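Local coordinates for DUF2179 domain-containing protein (Eubacterium ventriosum, PDB 3HLU), which is of unknown function, this chain being the C-terminal DUF2179 domain, of the GlnB-like clan, from a probable YitT-type membrane protein, at residues M10-I21 and V69-S78; M25-L36 and E48-T58. All blocks are in the same frame, centred on the assembly; numbering follows the deposited sequence.

Both contacts pair antiparallel strands of one four-stranded sheet, in which strands 9-14 and 48-54 are neighbours, and both use helix 18-28. Contact 1 joins a central strand to strand 74-77, the edge within this chain, beyond which the sheet continues into the second subunit, and lies nearer the middle of the chain, with 10 of its 18 touching residues buried; contact 2 closes the hairpin of strands 34-40 and 48-54 at the sheet's other side, with 5 of 14 buried. Their chemistry differs accordingly. Contact 1 adds a carboxylate-centred polar turn, whereas contact 2 relies on selenomethionine, sulfur and aliphatic packing. A salt bridge, Arg-18 NH2 to Glu-48 OE1 (2.8 Å), ties the two.

Contact 1. Residues M10-I21 and V69-S78; sequences MVYIVSAKRKII and VDPDAFMIVS
Ser-15 and Asp-70 meet through a hydrogen bond from Ser-15 OG to the anti lone pair of Asp-70 OD2 (2.7 Å). Asp-70 OD1 closes an Asx turn by accepting from Asp-72 N (2.7 Å), met from above the carboxylate plane, and more weakly from Ala-73 N. A water donates a hydrogen bond to Asp-70 OD2 and accepts one from Ala-16 N, so both carboxylate oxygens are engaged. With an alanine at Asp-70, Ser-15 OG and Asp-72 N would probably lose these acceptors, and the bridging water one of its partners. Ser-15 O accepts from Arg-18 NE (3.1 Å). Strands 10-14 and 74-77 pair antiparallel at 155°, joining the first and last strands of the alpha-beta half sandwich. Tyr-12 and Ile-76 satisfy each other, Tyr-12 N to Ile-76 O at 2.9 Å and nearly straight (171°). Val-14 and Phe-74 do likewise, and Val-14 CB sits over one face of the Phe-74 ring, 3.7 Å from its centroid; the ring is brought there by chi1 61°, with CG between backbone N and carbonyl carbon. Ser-78 N bonds Met-10 O; Ser-78 OG is hydrogen-bonded to Tyr-12 OH of the second subunit, and Tyr-12 OH to that subunit's Ser-78 OG.

Contact 2. Residues M25-L36 and E48-T58; sequences MLQELDLGVTML and EVIMCVMRKAT
Met-35 lays its selenium against Ile-50 CG1, the two side chains crossing at a slant on the sheet face that also carries Val-33. This is the beta hairpin of strands 34-40 and 48-54, one side of the antiparallel sheet in the alpha-beta half sandwich. Its short segments run at 143° to one another. Thr-34 and Met-51 form a hydrogen-bonded pair, with Thr-34 N giving to Met-51 O and Met-51 N returning a bond to Thr-34 O. Further along, Val-49 N reaches Leu-36 O in a nearly straight bond (174°).

On the face of Thr-34 and Leu-36, the methyl end of Met-51 turns back across the hairpin to touch Leu-36 at both CB and CD2. Its CG stands anti to the backbone N (chi1 167°), and the bend at chi3 carries CE over to the neighbouring strand. Back on the Met-35 side, Ile-50 CG2 fits against Val-33 CB at 3.8 Å.

The hairpin also meets the two helices. Met-25, on helix 18-28, extends its chain and bends at chi3, bringing CE to Cys-52 SG (3.9 Å) and to Met-54 CE (4.1 Å); Val-62 and Leu-65 of helix 56-67 and Ile-13 of strand 9-14 also touch it, so this selenomethionine end lies between helices and sheet. Leu-31 and Thr-58 approach tip to tip, Leu-31 CD1 and CD2 each 3.7 Å from Thr-58 CG2. At the opposite end of the strand pair, the Met-35 and Glu-48 side chains cross at about a right angle, Met-35 CG lying 3.6 Å from Glu-48 OE1, while Glu-48 OE1 takes its salt bridge from Arg-18. A water donates to Gly-32 O at 2.9 Å and accepts weakly from Val-53 N.

Contact 1. Residues M10-I21 and V69-S78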
loop_
_atom_site.group_PDB
_atom_site.type_symbol
_atom_site.label_atom_id
_atom_site.label_comp_id
_atom_site.label_asym_id
_atom_site.label_seq_id
_atom_site.Cartn_x
_atom_site.Cartn_y
_atom_site.Cartn_z
HETATM N N MSE A 10 2.696 11.973 -2.213
HETATM C CA MSE A 10 1.493 11.127 -2.204
HETATM C C MSE A 10 1.621 9.966 -1.217
HETATM O O MSE A 10 2.678 9.328 -1.131
HETATM C CB MSE A 10 1.232 10.572 -3.602
HETATM C CG MSE A 10 0.408 9.322 -3.599
HETATM SE SE MSE A 10 -1.483 9.770 -3.542
HETATM C CE MSE A 10 -1.770 9.640 -5.477
ATOM N N VAL A 11 0.550 9.680 -0.479
ATOM C CA VAL A 11 0.638 8.701 0.595
ATOM C C VAL A 11 -0.513 7.718 0.638
ATOM O O VAL A 11 -1.666 8.082 0.511
ATOM C CB VAL A 11 0.772 9.383 1.955
ATOM C CG1 VAL A 11 0.559 8.391 3.071
ATOM C CG2 VAL A 11 2.128 10.021 2.067
ATOM N N TYR A 12 -0.187 6.453 0.824
ATOM C CA TYR A 12 -1.223 5.456 1.017
ATOM C C TYR A 12 -1.178 4.951 2.453
ATOM O O TYR A 12 -0.121 4.693 3.003
ATOM C CB TYR A 12 -1.063 4.311 0.023
ATOM C CG TYR A 12 -0.884 4.782 -1.406
ATOM C CD1 TYR A 12 0.379 5.040 -1.915
ATOM C CD2 TYR A 12 -1.979 4.964 -2.248
ATOM C CE1 TYR A 12 0.549 5.465 -3.222
ATOM C CE2 TYR A 12 -1.817 5.388 -3.559
ATOM C CZ TYR A 12 -0.548 5.635 -4.038
ATOM O OH TYR A 12 -0.365 6.074 -5.333
ATOM N N ILE A 13 -2.339 4.853 3.073
ATOM C CA ILE A 13 -2.392 4.386 4.427
ATOM C C ILE A 13 -3.174 3.101 4.415
ATOM O O ILE A 13 -4.327 3.078 3.985
ATOM C CB ILE A 13 -3.077 5.407 5.331
ATOM C CG1 ILE A 13 -2.245 6.682 5.385
ATOM C CG2 ILE A 13 -3.316 4.835 6.731
ATOM C CD1 ILE A 13 -2.932 7.806 6.105
ATOM N N VAL A 14 -2.522 2.030 4.863
ATOM C CA VAL A 14 -3.161 0.737 5.008
ATOM C C VAL A 14 -3.589 0.500 6.438
ATOM O O VAL A 14 -2.756 0.411 7.323
ATOM C CB VAL A 14 -2.200 -0.394 4.668
ATOM C CG1 VAL A 14 -2.929 -1.731 4.753
ATOM C CG2 VAL A 14 -1.580 -0.178 3.304
ATOM N N SER A 15 -4.889 0.362 6.669
ATOM C CA SER A 15 -5.361 0.064 8.002
ATOM C C SER A 15 -6.746 -0.543 8.011
ATOM O O SER A 15 -7.613 -0.136 7.257
ATOM C CB SER A 15 -5.374 1.324 8.848
ATOM O OG SER A 15 -6.190 1.152 9.989
ATOM N N ALA A 16 -6.950 -1.516 8.889
ATOM C CA ALA A 16 -8.270 -2.079 9.105
ATOM C C ALA A 16 -9.238 -1.010 9.610
ATOM O O ALA A 16 -10.420 -1.002 9.230
ATOM C CB ALA A 16 -8.193 -3.235 10.088
ATOM N N LYS A 17 -8.732 -0.111 10.460
ATOM C CA LYS A 17 -9.537 0.947 11.071
ATOM C C LYS A 17 -9.561 2.227 10.206
ATOM O O LYS A 17 -9.707 3.335 10.708
ATOM C CB LYS A 17 -8.996 1.260 12.469
ATOM C CG LYS A 17 -8.945 0.076 13.462
ATOM C CD LYS A 17 -10.275 -0.147 14.223
ATOM C CE LYS A 17 -11.163 -1.237 13.559
ATOM N NZ LYS A 17 -12.649 -1.084 13.830
ATOM N N ARG A 18 -9.442 2.072 8.896
ATOM C CA ARG A 18 -9.244 3.223 8.025
ATOM C C ARG A 18 -10.384 4.256 8.040
ATOM O O ARG A 18 -10.112 5.450 7.957
ATOM C CB ARG A 18 -8.930 2.785 6.593
ATOM C CG ARG A 18 -10.164 2.534 5.751
ATOM C CD ARG A 18 -10.808 1.202 6.085
ATOM N NE ARG A 18 -10.118 0.109 5.388
ATOM C CZ ARG A 18 -10.616 -0.565 4.349
ATOM N NH1 ARG A 18 -9.898 -1.543 3.794
ATOM N NH2 ARG A 18 -11.834 -0.274 3.877
ATOM N N LYS A 19 -11.640 3.822 8.135
ATOM C CA LYS A 19 -12.745 4.782 8.175
ATOM C C LYS A 19 -12.617 5.763 9.352
ATOM O O LYS A 19 -12.761 6.971 9.204
ATOM C CB LYS A 19 -14.106 4.086 8.222
ATOM C CG LYS A 19 -15.235 5.101 8.409
ATOM C CD LYS A 19 -16.629 4.502 8.628
ATOM C CE LYS A 19 -17.658 5.639 8.752
ATOM N NZ LYS A 19 -19.077 5.178 8.638
ATOM N N ILE A 20 -12.343 5.230 10.529
ATOM C CA ILE A 20 -12.019 6.061 11.685
ATOM C C ILE A 20 -10.825 6.999 11.441
ATOM O O ILE A 20 -10.883 8.190 11.737
ATOM C CB ILE A 20 -11.725 5.179 12.904
ATOM C CG1 ILE A 20 -12.946 4.305 13.214
ATOM C CG2 ILE A 20 -11.356 6.023 14.088
ATOM C CD1 ILE A 20 -12.687 3.255 14.275
ATOM N N ILE A 21 -9.736 6.454 10.904
ATOM C CA ILE A 21 -8.564 7.269 10.605
ATOM C C ILE A 21 -8.867 8.380 9.616
ATOM O O ILE A 21 -8.441 9.513 9.797
ATOM C CB ILE A 21 -7.414 6.437 10.027
ATOM C CG1 ILE A 21 -6.876 5.480 11.085
ATOM C CG2 ILE A 21 -6.304 7.357 9.526
ATOM C CD1 ILE A 21 -5.773 4.582 10.582
ATOM N N VAL A 69 -4.912 5.072 16.961
ATOM C CA VAL A 69 -6.110 4.414 16.448
ATOM C C VAL A 69 -5.862 2.979 16.056
ATOM O O VAL A 69 -6.638 2.091 16.420
ATOM C CB VAL A 69 -6.638 5.121 15.202
ATOM C CG1 VAL A 69 -7.796 4.344 14.611
ATOM C CG2 VAL A 69 -7.038 6.526 15.535
ATOM N N ASP A 70 -4.794 2.777 15.286
ATOM C CA ASP A 70 -4.405 1.464 14.798
ATOM C C ASP A 70 -2.887 1.397 14.705
ATOM O O ASP A 70 -2.281 1.899 13.755
ATOM C CB ASP A 70 -5.036 1.176 13.436
ATOM C CG ASP A 70 -4.586 -0.162 12.844
ATOM O OD1 ASP A 70 -3.788 -0.877 13.492
ATOM O OD2 ASP A 70 -5.029 -0.502 11.717
ATOM N N PRO A 71 -2.269 0.773 15.710
ATOM C CA PRO A 71 -0.832 0.515 15.834
ATOM C C PRO A 71 -0.282 -0.319 14.686
ATOM O O PRO A 71 0.922 -0.286 14.422
ATOM C CB PRO A 71 -0.742 -0.295 17.126
ATOM C CG PRO A 71 -1.935 0.117 17.910
ATOM C CD PRO A 71 -3.015 0.339 16.906
ATOM N N ASP A 72 -1.141 -1.077 14.020
ATOM C CA ASP A 72 -0.672 -1.957 12.958
ATOM C C ASP A 72 -0.744 -1.287 11.609
ATOM O O ASP A 72 -0.137 -1.755 10.648
ATOM C CB ASP A 72 -1.452 -3.258 12.957
ATOM C CG ASP A 72 -1.216 -4.066 14.225
ATOM O OD1 ASP A 72 -2.213 -4.317 14.959
ATOM O OD2 ASP A 72 -0.031 -4.411 14.502
ATOM N N ALA A 73 -1.479 -0.184 11.544
ATOM C CA ALA A 73 -1.535 0.614 10.330
ATOM C C ALA A 73 -0.139 0.987 9.848
ATOM O O ALA A 73 0.819 1.043 10.622
ATOM C CB ALA A 73 -2.366 1.859 10.550
ATOM N N PHE A 74 -0.032 1.229 8.552
ATOM C CA PHE A 74 1.204 1.745 7.995
ATOM C C PHE A 74 0.931 2.559 6.731
ATOM O O PHE A 74 -0.184 2.577 6.205
ATOM C CB PHE A 74 2.196 0.621 7.715
ATOM C CG PHE A 74 1.695 -0.384 6.739
ATOM C CD1 PHE A 74 0.826 -1.383 7.143
ATOM C CD2 PHE A 74 2.067 -0.324 5.413
ATOM C CE1 PHE A 74 0.346 -2.309 6.238
ATOM C CE2 PHE A 74 1.595 -1.253 4.506
ATOM C CZ PHE A 74 0.736 -2.251 4.920
HETATM N N MSE A 75 1.976 3.222 6.256
HETATM C CA MSE A 75 1.874 4.163 5.161
HETATM C C MSE A 75 2.872 3.825 4.090
HETATM O O MSE A 75 4.003 3.468 4.376
HETATM C CB MSE A 75 2.162 5.577 5.662
HETATM C CG MSE A 75 1.133 6.095 6.632
HETATM SE SE MSE A 75 1.564 7.871 7.296
HETATM C CE MSE A 75 2.902 7.384 8.622
ATOM N N ILE A 76 2.453 3.956 2.846
ATOM C CA ILE A 76 3.384 3.903 1.744
ATOM C C ILE A 76 3.564 5.289 1.165
ATOM O O ILE A 76 2.612 5.906 0.694
ATOM C CB ILE A 76 2.923 2.927 0.660
ATOM C CG1 ILE A 76 2.799 1.527 1.262
ATOM C CG2 ILE A 76 3.892 2.934 -0.495
ATOM C CD1 ILE A 76 1.929 0.595 0.462
ATOM N N VAL A 77 4.796 5.772 1.226
ATOM C CA VAL A 77 5.143 7.096 0.737
ATOM C C VAL A 77 5.777 7.036 -0.651
ATOM O O VAL A 77 6.968 6.726 -0.789
ATOM C CB VAL A 77 6.135 7.780 1.678
ATOM C CG1 VAL A 77 6.541 9.127 1.111
ATOM C CG2 VAL A 77 5.539 7.901 3.080
ATOM N N SER A 78 4.973 7.369 -1.662
ATOM C CA SER A 78 5.327 7.237 -3.085
ATOM C C SER A 78 6.686 7.826 -3.482
ATOM O O SER A 78 7.057 8.918 -3.040
ATOM C CB SER A 78 4.217 7.859 -3.938
ATOM O OG SER A 78 3.696 6.924 -4.884
HETATM O O HOH W 1 -4.493 -2.552 10.101
#

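Contact 2. Residues M25-L36 and E48-T58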
loop_
_atom_site.group_PDB
_atom_site.type_symbol
_atom_site.label_atom_id
_atom_site.label_comp_id
_atom_site.label_asym_id
_atom_site.label_seq_id
_atom_site.Cartn_x
_atom_site.Cartn_y
_atom_site.Cartn_z
HETATM N N MSE A 25 -8.678 12.433 10.240
HETATM C CA MSE A 25 -7.734 13.165 9.405
HETATM C C MSE A 25 -8.398 14.423 8.877
HETATM O O MSE A 25 -7.776 15.490 8.795
HETATM C CB MSE A 25 -7.261 12.302 8.239
HETATM C CG MSE A 25 -6.103 11.382 8.572
HETATM SE SE MSE A 25 -5.602 10.263 7.060
HETATM C CE MSE A 25 -4.353 11.453 6.164
ATOM N N LEU A 26 -9.675 14.269 8.523
ATOM C CA LEU A 26 -10.507 15.349 8.012
ATOM C C LEU A 26 -10.937 16.332 9.092
ATOM O O LEU A 26 -11.003 17.530 8.854
ATOM C CB LEU A 26 -11.772 14.789 7.365
ATOM C CG LEU A 26 -12.863 15.865 7.247
ATOM C CD1 LEU A 26 -12.461 16.935 6.224
ATOM C CD2 LEU A 26 -14.226 15.274 6.895
ATOM N N GLN A 27 -11.270 15.819 10.268
ATOM C CA GLN A 27 -11.810 16.670 11.307
ATOM C C GLN A 27 -10.712 17.477 11.950
ATOM O O GLN A 27 -10.832 18.693 12.084
ATOM C CB GLN A 27 -12.557 15.849 12.352
ATOM C CG GLN A 27 -14.001 15.536 11.948
ATOM C CD GLN A 27 -14.490 14.197 12.499
ATOM O OE1 GLN A 27 -13.845 13.586 13.380
ATOM N NE2 GLN A 27 -15.626 13.727 11.976
ATOM N N GLU A 28 -9.629 16.804 12.317
ATOM C CA GLU A 28 -8.627 17.403 13.181
ATOM C C GLU A 28 -7.413 17.932 12.446
ATOM O O GLU A 28 -6.633 18.699 13.015
ATOM C CB GLU A 28 -8.205 16.404 14.247
ATOM C CG GLU A 28 -9.362 15.986 15.119
ATOM C CD GLU A 28 -9.160 14.632 15.761
ATOM O OE1 GLU A 28 -7.982 14.228 15.898
ATOM O OE2 GLU A 28 -10.180 13.983 16.124
ATOM N N LEU A 29 -7.246 17.524 11.187
ATOM C CA LEU A 29 -6.142 18.019 10.360
ATOM C C LEU A 29 -6.622 18.615 9.021
ATOM O O LEU A 29 -5.826 19.064 8.205
ATOM C CB LEU A 29 -5.118 16.919 10.140
ATOM C CG LEU A 29 -4.728 16.179 11.423
ATOM C CD1 LEU A 29 -3.836 14.975 11.100
ATOM C CD2 LEU A 29 -4.054 17.120 12.421
ATOM N N ASP A 30 -7.934 18.639 8.815
ATOM C CA ASP A 30 -8.518 19.262 7.624
ATOM C C ASP A 30 -7.935 18.721 6.335
ATOM O O ASP A 30 -7.929 19.407 5.309
ATOM C CB ASP A 30 -8.354 20.787 7.661
ATOM C CG ASP A 30 -8.840 21.393 8.960
ATOM O OD1 ASP A 30 -10.067 21.672 9.068
ATOM O OD2 ASP A 30 -7.988 21.586 9.869
ATOM N N LEU A 31 -7.447 17.488 6.389
ATOM C CA LEU A 31 -6.834 16.874 5.226
ATOM C C LEU A 31 -7.895 16.301 4.334
ATOM O O LEU A 31 -8.854 15.682 4.810
ATOM C CB LEU A 31 -5.880 15.766 5.645
ATOM C CG LEU A 31 -4.564 16.251 6.227
ATOM C CD1 LEU A 31 -3.943 15.114 6.939
ATOM C CD2 LEU A 31 -3.678 16.786 5.123
ATOM N N GLY A 32 -7.728 16.524 3.035
ATOM C CA GLY A 32 -8.589 15.924 2.034
ATOM C C GLY A 32 -8.023 14.597 1.569
ATOM O O GLY A 32 -6.859 14.507 1.135
ATOM N N VAL A 33 -8.842 13.556 1.676
ATOM C CA VAL A 33 -8.402 12.223 1.320
ATOM C C VAL A 33 -9.381 11.555 0.357
ATOM O O VAL A 33 -10.587 11.866 0.341
ATOM C CB VAL A 33 -8.162 11.338 2.580
ATOM C CG1 VAL A 33 -7.467 12.142 3.668
ATOM C CG2 VAL A 33 -9.453 10.758 3.104
ATOM N N THR A 34 -8.846 10.658 -0.467
ATOM C CA THR A 34 -9.670 9.830 -1.338
ATOM C C THR A 34 -9.604 8.396 -0.837
ATOM O O THR A 34 -8.545 7.902 -0.470
ATOM C CB THR A 34 -9.174 9.849 -2.793
ATOM O OG1 THR A 34 -8.561 11.115 -3.086
ATOM C CG2 THR A 34 -10.336 9.599 -3.733
HETATM N N MSE A 35 -10.745 7.733 -0.813
HETATM C CA MSE A 35 -10.766 6.345 -0.417
HETATM C C MSE A 35 -10.591 5.449 -1.641
HETATM O O MSE A 35 -11.550 5.001 -2.252
HETATM C CB MSE A 35 -12.046 6.020 0.337
HETATM C CG MSE A 35 -11.835 4.937 1.357
HETATM SE SE MSE A 35 -10.610 5.514 2.766
HETATM C CE MSE A 35 -11.923 6.286 3.953
ATOM N N LEU A 36 -9.332 5.215 -1.990
ATOM C CA LEU A 36 -8.941 4.352 -3.097
ATOM C C LEU A 36 -9.176 2.855 -2.854
ATOM O O LEU A 36 -9.162 2.364 -1.720
ATOM C CB LEU A 36 -7.468 4.595 -3.413
ATOM C CG LEU A 36 -6.835 3.656 -4.434
ATOM C CD1 LEU A 36 -7.627 3.700 -5.737
ATOM C CD2 LEU A 36 -5.364 4.014 -4.682
ATOM N N GLU A 48 -9.708 -1.415 0.911
ATOM C CA GLU A 48 -9.684 0.007 0.621
ATOM C C GLU A 48 -8.470 0.637 1.246
ATOM O O GLU A 48 -8.080 0.318 2.367
ATOM C CB GLU A 48 -10.877 0.695 1.252
ATOM C CG GLU A 48 -12.214 0.537 0.593
ATOM C CD GLU A 48 -13.203 1.521 1.203
ATOM O OE1 GLU A 48 -13.147 1.725 2.457
ATOM O OE2 GLU A 48 -14.003 2.103 0.424
ATOM N N VAL A 49 -7.917 1.594 0.533
ATOM C CA VAL A 49 -6.730 2.273 0.973
ATOM C C VAL A 49 -7.047 3.766 1.052
ATOM O O VAL A 49 -7.820 4.266 0.251
ATOM C CB VAL A 49 -5.591 1.951 -0.024
ATOM C CG1 VAL A 49 -4.580 3.080 -0.134
ATOM C CG2 VAL A 49 -4.942 0.631 0.342
ATOM N N ILE A 50 -6.492 4.465 2.042
ATOM C CA ILE A 50 -6.591 5.924 2.084
ATOM C C ILE A 50 -5.455 6.560 1.290
ATOM O O ILE A 50 -4.283 6.336 1.575
ATOM C CB ILE A 50 -6.542 6.495 3.528
ATOM C CG1 ILE A 50 -7.617 5.889 4.412
ATOM C CG2 ILE A 50 -6.686 8.001 3.518
ATOM C CD1 ILE A 50 -7.448 6.265 5.853
HETATM N N MSE A 51 -5.814 7.362 0.292
HETATM C CA MSE A 51 -4.846 8.154 -0.449
HETATM C C MSE A 51 -4.882 9.627 -0.035
HETATM O O MSE A 51 -5.941 10.222 0.120
HETATM C CB MSE A 51 -5.093 8.020 -1.939
HETATM C CG MSE A 51 -4.346 9.032 -2.771
HETATM SE SE MSE A 51 -4.577 8.541 -4.637
HETATM C CE MSE A 51 -6.135 7.349 -4.452
ATOM N N CYS A 52 -3.714 10.219 0.142
ATOM C CA CYS A 52 -3.657 11.584 0.583
ATOM C C CYS A 52 -2.340 12.207 0.152
ATOM O O CYS A 52 -1.273 11.662 0.409
ATOM C CB CYS A 52 -3.819 11.643 2.096
ATOM S SG CYS A 52 -3.887 13.319 2.779
ATOM N N VAL A 53 -2.423 13.346 -0.529
ATOM C CA VAL A 53 -1.236 14.120 -0.856
ATOM C C VAL A 53 -1.005 15.113 0.263
ATOM O O VAL A 53 -1.951 15.705 0.780
ATOM C CB VAL A 53 -1.391 14.869 -2.177
ATOM C CG1 VAL A 53 -1.673 13.891 -3.311
ATOM C CG2 VAL A 53 -2.516 15.894 -2.068
HETATM N N MSE A 54 0.251 15.282 0.645
HETATM C CA MSE A 54 0.562 16.055 1.830
HETATM C C MSE A 54 2.054 16.318 1.958
HETATM O O MSE A 54 2.869 15.630 1.359
HETATM C CB MSE A 54 0.066 15.310 3.065
HETATM C CG MSE A 54 0.951 14.130 3.447
HETATM SE SE MSE A 54 0.282 13.064 4.965
HETATM C CE MSE A 54 -0.830 11.768 3.995
ATOM N N ARG A 55 2.389 17.331 2.749
ATOM C CA ARG A 55 3.766 17.707 3.017
ATOM C C ARG A 55 4.283 16.804 4.137
ATOM O O ARG A 55 3.479 16.212 4.864
ATOM C CB ARG A 55 3.826 19.188 3.421
ATOM C CG ARG A 55 2.755 20.064 2.744
ATOM C CD ARG A 55 2.978 21.562 2.952
ATOM N NE ARG A 55 3.784 22.151 1.877
ATOM C CZ ARG A 55 4.032 23.455 1.751
ATOM N NH1 ARG A 55 4.779 23.907 0.743
ATOM N NH2 ARG A 55 3.537 24.314 2.639
ATOM N N LYS A 56 5.610 16.692 4.274
ATOM C CA LYS A 56 6.224 15.811 5.286
ATOM C C LYS A 56 5.874 16.159 6.747
ATOM O O LYS A 56 5.785 15.278 7.603
ATOM C CB LYS A 56 7.748 15.772 5.129
ATOM C CG LYS A 56 8.265 15.683 3.681
ATOM C CD LYS A 56 9.818 15.650 3.640
ATOM C CE LYS A 56 10.365 16.038 2.260
ATOM N NZ LYS A 56 11.816 16.386 2.292
ATOM N N ALA A 57 5.695 17.438 7.039
ATOM C CA ALA A 57 5.302 17.860 8.379
ATOM C C ALA A 57 3.964 17.249 8.752
ATOM O O ALA A 57 3.776 16.760 9.867
ATOM C CB ALA A 57 5.214 19.361 8.446
ATOM N N THR A 58 3.031 17.296 7.811
ATOM C CA THR A 58 1.728 16.685 8.001
ATOM C C THR A 58 1.880 15.178 8.277
ATOM O O THR A 58 1.139 14.602 9.079
ATOM C CB THR A 58 0.821 16.890 6.761
ATOM O OG1 THR A 58 0.978 18.217 6.238
ATOM C CG2 THR A 58 -0.620 16.653 7.122
HETATM O O HOH W 2 -5.726 13.974 -1.459
#